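Local coordinates for protein putative fimbriae assembly chaperone (Salmonella typhimurium, PDB 2CO7) that probably folds and caps Saf fimbrial subunits in the periplasm, as a chaperone of the PapD-like pilus assembly family, at residues A50-K53 with S54-A57; K136-P139 with E140-A143. All coordinates share one frame; numbering follows the deposited sequence.

Both interactions are local turns of the chain held by an aspartate carboxylate that accepts from backbone N-H. Interaction 1 lies at the surface, in the loop between strands 42-50 and 59-68 of the N-terminal, immunoglobulin-like domain. Interaction 2 is partly buried. It starts the short helix 139-142, after the long strand 116-131 and ahead of the C-terminal strands. In interaction 1 the aspartate comes first and reaches forward to two later amides; in interaction 2 it comes later and reaches back to an earlier one. In interaction 2 a water joins threonine, aspartate and one conformer of a glutamate. Another protein chain touches interaction 1 alone. The two centres lie about 25 Å apart.

Interaction 1. Residues A50-K53 with S54-A57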
loop_
_atom_site.group_PDB
_atom_site.type_symbol
_atom_site.label_atom_id
_atom_site.label_comp_id
_atom_site.label_asym_id
_atom_site.label_seq_id
_atom_site.Cartn_x
_atom_site.Cartn_y
_atom_site.Cartn_z
ATOM N N ALA B 50 6.117 12.191 -2.294
ATOM C CA ALA B 50 5.004 13.145 -2.360
ATOM C C ALA B 50 3.697 12.348 -2.534
ATOM O O ALA B 50 3.739 11.089 -2.661
ATOM C CB ALA B 50 5.218 14.088 -3.534
ATOM N N ALA B 51 2.549 13.042 -2.523
ATOM C CA ALA B 51 1.238 12.350 -2.689
ATOM C C ALA B 51 1.169 11.432 -3.919
ATOM O O ALA B 51 0.480 10.391 -3.890
ATOM C CB ALA B 51 0.070 13.383 -2.708
ATOM N N ASP B 52 1.853 11.795 -5.017
ATOM C CA ASP B 52 1.825 10.982 -6.258
ATOM C C ASP B 52 2.649 9.682 -6.198
ATOM O O ASP B 52 2.792 8.949 -7.207
ATOM C CB ASP B 52 2.270 11.832 -7.476
ATOM C CG ASP B 52 3.709 12.310 -7.364
ATOM O OD1 ASP B 52 4.099 13.210 -8.140
ATOM O OD2 ASP B 52 4.472 11.790 -6.506
ATOM N N LYS B 53 3.218 9.447 -5.017
ATOM C CA LYS B 53 4.024 8.256 -4.667
ATOM C C LYS B 53 5.376 8.154 -5.382
ATOM O O LYS B 53 6.035 7.120 -5.296
ATOM C CB LYS B 53 3.188 6.969 -4.892
ATOM C CG LYS B 53 1.920 6.888 -4.014
ATOM C CD LYS B 53 1.061 5.695 -4.461
ATOM C CE LYS B 53 -0.165 5.572 -3.533
ATOM N NZ LYS B 53 -1.034 4.466 -3.942
ATOM N N SER B 54 5.807 9.229 -6.038
ATOM C CA SER B 54 6.947 9.180 -6.948
ATOM C C SER B 54 7.869 10.366 -6.791
ATOM O O SER B 54 9.075 10.210 -6.836
ATOM C CB SER B 54 6.437 9.136 -8.410
ATOM O OG SER B 54 5.414 8.124 -8.547
ATOM N N SER B 55 7.276 11.539 -6.589
ATOM C CA SER B 55 8.013 12.787 -6.546
ATOM C C SER B 55 8.620 12.909 -5.131
ATOM O O SER B 55 8.088 12.324 -4.178
ATOM C CB SER B 55 7.064 13.959 -6.824
ATOM O OG SER B 55 6.668 14.057 -8.195
ATOM N N PRO B 56 9.700 13.694 -4.987
ATOM C CA PRO B 56 10.258 13.924 -3.650
ATOM C C PRO B 56 9.358 14.770 -2.754
ATOM O O PRO B 56 8.494 15.541 -3.236
ATOM C CB PRO B 56 11.559 14.720 -3.926
ATOM C CG PRO B 56 11.814 14.575 -5.446
ATOM C CD PRO B 56 10.436 14.431 -6.046
ATOM N N ALA B 57 9.565 14.630 -1.449
ATOM C CA ALA B 57 8.829 15.412 -0.449
ATOM C C ALA B 57 9.839 16.033 0.510
ATOM O O ALA B 57 10.943 15.480 0.685
ATOM C CB ALA B 57 7.862 14.516 0.321
#
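Ala50 N gives a nearly straight hydrogen bond of 2.7 Å to Ser55 O. The methyl CB of Ala50 lies against the same carbonyl and meets Pro56 O at 3.6 Å. Ala51 faces the other way, and its carbonyl accepts from the indole of Trp94 on strand 91-100. Ala50 to Lys53 form a type I beta turn, closed by Lys53 N on Ala50 O. The turn sits in the loop that joins strands 42-50 and 59-68 of the PapD-like N-terminal domain. Asp52 CG stands between the backbone N and the carbonyl carbon (chi1 63°), which turns the carboxylate to the chain ahead. Asp52 OD2 takes two amides from one face of its plane: Ser54 N at 2.9 Å, well above the plane, and Ser55 N at 2.8 Å, on the syn side. The bond to Ser54 N makes an Asx turn. Asp52 OD1 uses its syn lone pair for Ser55 OG, which donates over 2.7 Å. Three bonds fix the carboxylate's rotation. Lys53, extended beyond CG, leads away, touches Trp94 and makes a cation-pi contact with an aromatic side chain of another protein chain. Ser54 OG bonds to the backbone of that chain.

Interaction 2. Residues K136-P139 with E140-A143; sequences KGTP and EDVA
Thr138 lays its hydroxyl against the carboxylate of Asp141, with OG1 3.1 Å from Asp141 CG. The two side chains cross at a slant. Thr138 OG1 sits between its own backbone N and carbonyl carbon (chi1 65°), and from there it faces the first turn of the helix. Thr138 OG1 accepts a weak bond from Asp141 N at 3.3 Å. Asp141 answers in the reverse direction: its OD1 accepts from Thr138 N at 3.0 Å. That N-H comes from above the carboxylate plane, 50° out of it. Gly137 passes close by, its CA 3.5 Å from Asp141 OD1. One water ties the outer ends together. The water accepts from Thr138 OG1 at 2.7 Å, with a longer bond to Asp141 OD2. Glu140 OE2 also accepts from it, but in one of two deposited conformers, which makes this link less certain. On the backbone, Val142 N bonds to Pro139 O at 3.0 Å, while Asp141 N makes a further weak bond to Thr138 O. Pro139 is buried and packs on Phe163; Ala143, also buried, meets Val205 of strand 201-205. These contacts set the short helix 139-142 against the C-terminal part of the chain. The reciprocal bonds of Thr138, at the N-cap, and Asp141, three residues on, make a capping box at the helix start.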
loop_
_atom_site.group_PDB
_atom_site.type_symbol
_atom_site.label_atom_id
_atom_site.label_comp_id
_atom_site.label_asym_id
_atom_site.label_seq_id
_atom_site.Cartn_x
_atom_site.Cartn_y
_atom_site.Cartn_z
ATOM N N LYS B 136 -7.345 24.127 11.671
ATOM C CA LYS B 136 -7.722 23.749 13.049
ATOM C C LYS B 136 -8.660 22.576 13.133
ATOM O O LYS B 136 -9.393 22.279 12.203
ATOM C CB LYS B 136 -8.338 24.946 13.775
ATOM C CG LYS B 136 -7.497 26.215 13.707
ATOM C CD LYS B 136 -6.210 26.128 14.480
ATOM C CE LYS B 136 -5.643 27.532 14.683
ATOM N NZ LYS B 136 -4.215 27.528 15.122
ATOM N N GLY B 137 -8.625 21.903 14.277
ATOM C CA GLY B 137 -9.467 20.734 14.488
ATOM C C GLY B 137 -9.029 19.544 13.641
ATOM O O GLY B 137 -7.860 19.428 13.235
ATOM N N THR B 138 -9.989 18.659 13.398
ATOM C CA THR B 138 -9.733 17.384 12.723
ATOM C C THR B 138 -10.706 17.207 11.546
ATOM O O THR B 138 -11.753 17.871 11.506
ATOM C CB THR B 138 -9.951 16.216 13.698
ATOM O OG1 THR B 138 -11.339 16.154 14.088
ATOM C CG2 THR B 138 -9.088 16.374 14.926
ATOM N N PRO B 139 -10.387 16.294 10.617
ATOM C CA PRO B 139 -11.354 15.979 9.536
ATOM C C PRO B 139 -12.720 15.597 10.113
ATOM O O PRO B 139 -13.742 16.077 9.623
ATOM C CB PRO B 139 -10.681 14.804 8.793
ATOM C CG PRO B 139 -9.135 15.131 8.986
ATOM C CD PRO B 139 -9.114 15.556 10.463
ATOM N N GLU B 140 -12.759 14.775 11.168
ATOM C CA GLU B 140 -14.056 14.286 11.619
ATOM C C GLU B 140 -14.948 15.394 12.191
ATOM O O GLU B 140 -16.170 15.283 12.119
ATOM C CB GLU B 140 -13.919 13.083 12.556
ATOM C CG GLU B 140 -13.469 13.407 13.964
ATOM C CD GLU B 140 -13.290 12.170 14.864
ATOM O OE1 GLU B 140 -13.927 11.112 14.643
ATOM O OE2 GLU B 140 -12.521 12.285 15.841
ATOM N N ASP B 141 -14.339 16.475 12.692
ATOM C CA ASP B 141 -15.064 17.655 13.129
ATOM C C ASP B 141 -15.928 18.272 12.036
ATOM O O ASP B 141 -16.959 18.842 12.338
ATOM C CB ASP B 141 -14.088 18.706 13.635
ATOM C CG ASP B 141 -13.424 18.321 14.939
ATOM O OD1 ASP B 141 -12.362 18.933 15.248
ATOM O OD2 ASP B 141 -13.971 17.430 15.669
ATOM N N VAL B 142 -15.467 18.170 10.786
ATOM C CA VAL B 142 -16.110 18.824 9.627
ATOM C C VAL B 142 -16.552 17.851 8.536
ATOM O O VAL B 142 -16.947 18.294 7.440
ATOM C CB VAL B 142 -15.233 19.995 9.008
ATOM C CG1 VAL B 142 -15.114 21.173 10.008
ATOM C CG2 VAL B 142 -13.832 19.532 8.602
ATOM N N ALA B 143 -16.496 16.545 8.810
ATOM C CA ALA B 143 -16.803 15.510 7.796
ATOM C C ALA B 143 -18.284 15.483 7.379
ATOM O O ALA B 143 -18.621 14.985 6.290
ATOM C CB ALA B 143 -16.342 14.114 8.261
HETATM O O HOH W 1 -12.066 14.846 16.282
#